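Local atomic coordinates of vivid PAS protein VVD (Neurospora crassa, PDB entry 3D72), a protein that senses blue light through a flavin bound in its PAS-type LOV domain and, once light-activated, forms a rapidly exchanging dimer. Residues S94-I97 and N98-K102. The protein carries 1 engineered substitution. Sequence-based numbering, arbitrary orientation.
Sequences SNTI and NTMRK. With FAD (flavin-adenine dinucleotide), chain C.
Ser94-Ile97 and Asn98-Lys102 form the first turns of helix 94-106, a wall of the FAD pocket in this PAS/LOV fold, where Ile97 and Met100 pack together against the cofactor. Successive i to i+4 bonds hold the turns, among them Arg101 N to Ile97 O, 2.9 Å and nearly straight at 168°. Asn95 O receives two donors, Thr99 N and, at 3.0 Å, Thr99 OG1, which arrive from opposite faces of its carbonyl plane. A threonine suits this place because OG1 sits beside its own backbone N (chi1 -71°) and bends back to the preceding turn, while its side chain also meets Val110 and Val112 of strand 110-117.

On the cofactor side, branched Ile97 presses CG2 tightly on FAD C5B, 3.3 Å away. Flexible Met100, bent at chi3 (-77°), places CE 3.8 Å from Ile97 CA and 3.9 Å from FAD C4', with SD near the ribityl C1'. The alkyl part of Arg101 runs along the diphosphate, CG lying 3.6 Å from FAD O3P. Asn98 brings its amide carbon CG within 3.3 Å of adenine N7A; a leucine here would probably leave that ring nitrogen facing a hydrocarbon, without the polar amide beside it. One helix face thus matches FAD piece by piece: amide to adenine, hydrocarbon to sugar and ribityl chain, and arginine methylenes to the diphosphate, whose charge the more distant guanidinium would probably ease only at long range.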
# COMPACT_ATOMS: atom_id res chain seq x y z
N SER A 94 30.90 2.81 -14.46
CA SER A 94 30.37 4.02 -15.07
C SER A 94 29.10 3.78 -15.86
O SER A 94 28.19 4.61 -15.84
CB SER A 94 31.43 4.67 -15.97
OG SER A 94 32.42 5.32 -15.20
N ASN A 95 29.02 2.66 -16.57
CA ASN A 95 27.82 2.37 -17.35
C ASN A 95 26.62 2.21 -16.42
O ASN A 95 25.51 2.58 -16.77
CB ASN A 95 28.00 1.08 -18.16
CG ASN A 95 26.78 0.76 -19.01
OD1 ASN A 95 26.44 1.51 -19.92
ND2 ASN A 95 26.13 -0.35 -18.70
N THR A 96 26.86 1.65 -15.25
CA THR A 96 25.80 1.45 -14.28
C THR A 96 25.26 2.79 -13.81
O THR A 96 24.05 2.99 -13.71
CB THR A 96 26.31 0.65 -13.06
OG1 THR A 96 26.66 -0.68 -13.48
CG2 THR A 96 25.25 0.56 -11.96
N ILE A 97 26.16 3.73 -13.55
CA ILE A 97 25.75 5.05 -13.10
C ILE A 97 25.00 5.78 -14.20
O ILE A 97 23.99 6.43 -13.94
CB ILE A 97 26.95 5.89 -12.64
CG1 ILE A 97 27.65 5.15 -11.49
CG2 ILE A 97 26.48 7.25 -12.14
CD1 ILE A 97 28.90 5.81 -10.98
N ASN A 98 25.46 5.64 -15.42
CA ASN A 98 24.79 6.31 -16.52
C ASN A 98 23.39 5.72 -16.72
O ASN A 98 22.45 6.44 -17.04
CB ASN A 98 25.60 6.20 -17.80
CG ASN A 98 25.00 7.00 -18.93
OD1 ASN A 98 24.76 8.20 -18.80
ND2 ASN A 98 24.74 6.33 -20.04
N THR A 99 23.27 4.41 -16.53
CA THR A 99 21.99 3.74 -16.67
C THR A 99 20.98 4.31 -15.67
O THR A 99 19.83 4.58 -16.01
CB THR A 99 22.12 2.22 -16.45
OG1 THR A 99 22.82 1.65 -17.56
CG2 THR A 99 20.75 1.57 -16.33
N MET A 100 21.42 4.49 -14.41
CA MET A 100 20.54 5.04 -13.38
C MET A 100 20.17 6.48 -13.72
O MET A 100 19.00 6.86 -13.66
CB MET A 100 21.24 5.04 -12.01
CG MET A 100 21.47 3.67 -11.40
SD MET A 100 22.08 3.76 -9.70
CE MET A 100 23.77 4.18 -9.95
N ARG A 101 21.17 7.26 -14.07
CA ARG A 101 20.96 8.66 -14.40
C ARG A 101 19.94 8.86 -15.51
O ARG A 101 19.01 9.67 -15.38
CB ARG A 101 22.29 9.30 -14.79
CG ARG A 101 22.31 10.80 -14.64
CD ARG A 101 23.14 11.42 -15.73
NE ARG A 101 22.87 10.76 -17.00
CZ ARG A 101 23.22 11.24 -18.19
NH1 ARG A 101 22.94 10.55 -19.30
NH2 ARG A 101 23.83 12.41 -18.27
N LYS A 102 20.08 8.12 -16.61
CA LYS A 102 19.16 8.27 -17.72
C LYS A 102 17.73 7.85 -17.39
O LYS A 102 16.78 8.51 -17.80
CB LYS A 102 19.67 7.51 -18.95
CG LYS A 102 20.95 8.12 -19.52
CD LYS A 102 21.32 7.55 -20.86
CE LYS A 102 21.80 6.12 -20.75
NZ LYS A 102 22.25 5.59 -22.07
PA FAD C . 26.55 11.48 -12.81
O1A FAD C . 27.14 12.09 -11.59
O2A FAD C . 26.28 12.37 -13.96
O5B FAD C . 27.50 10.29 -13.26
C5B FAD C . 27.26 9.47 -14.42
C4B FAD C . 28.51 8.63 -14.66
O4B FAD C . 28.28 7.88 -15.86
C3B FAD C . 29.81 9.43 -14.85
O3B FAD C . 30.86 9.04 -13.99
C2B FAD C . 30.17 9.27 -16.32
O2B FAD C . 31.53 9.15 -16.65
C1B FAD C . 29.32 8.10 -16.83
N9A FAD C . 28.65 8.35 -18.09
C8A FAD C . 27.74 9.32 -18.39
N7A FAD C . 27.32 9.31 -19.63
C5A FAD C . 28.02 8.26 -20.20
C6A FAD C . 28.01 7.71 -21.53
N6A FAD C . 27.24 8.23 -22.50
N1A FAD C . 28.82 6.65 -21.80
C2A FAD C . 29.59 6.15 -20.79
N3A FAD C . 29.67 6.57 -19.51
C4A FAD C . 28.83 7.67 -19.29
N1 FAD C . 22.62 5.26 -5.92
C2 FAD C . 23.34 4.40 -5.15
O2 FAD C . 24.55 4.18 -5.34
N3 FAD C . 22.70 3.72 -4.10
C4 FAD C . 21.35 3.87 -3.75
O4 FAD C . 20.87 3.20 -2.80
C4X FAD C . 20.61 4.75 -4.57
N5 FAD C . 19.25 4.96 -4.28
C5X FAD C . 18.55 5.84 -5.09
C6 FAD C . 17.17 6.06 -4.81
C7 FAD C . 16.42 6.95 -5.55
C7M FAD C . 14.94 7.10 -5.18
C8 FAD C . 17.02 7.70 -6.59
C8M FAD C . 16.26 8.71 -7.43
C9 FAD C . 18.41 7.48 -6.89
C9A FAD C . 19.19 6.57 -6.16
N10 FAD C . 20.60 6.32 -6.44
C10 FAD C . 21.29 5.45 -5.62
C1' FAD C . 21.32 6.96 -7.57
C2' FAD C . 21.95 8.33 -7.41
O2' FAD C . 21.10 9.13 -6.59
C3' FAD C . 22.17 8.90 -8.83
O3' FAD C . 20.90 9.01 -9.47
C4' FAD C . 23.10 8.00 -9.71
O4' FAD C . 24.40 7.98 -9.15
C5' FAD C . 23.17 8.46 -11.17
O5' FAD C . 23.05 9.89 -11.28
P FAD C . 24.28 10.87 -11.07
O1P FAD C . 23.70 12.20 -10.88
O2P FAD C . 25.16 10.39 -9.98
O3P FAD C . 25.13 10.87 -12.43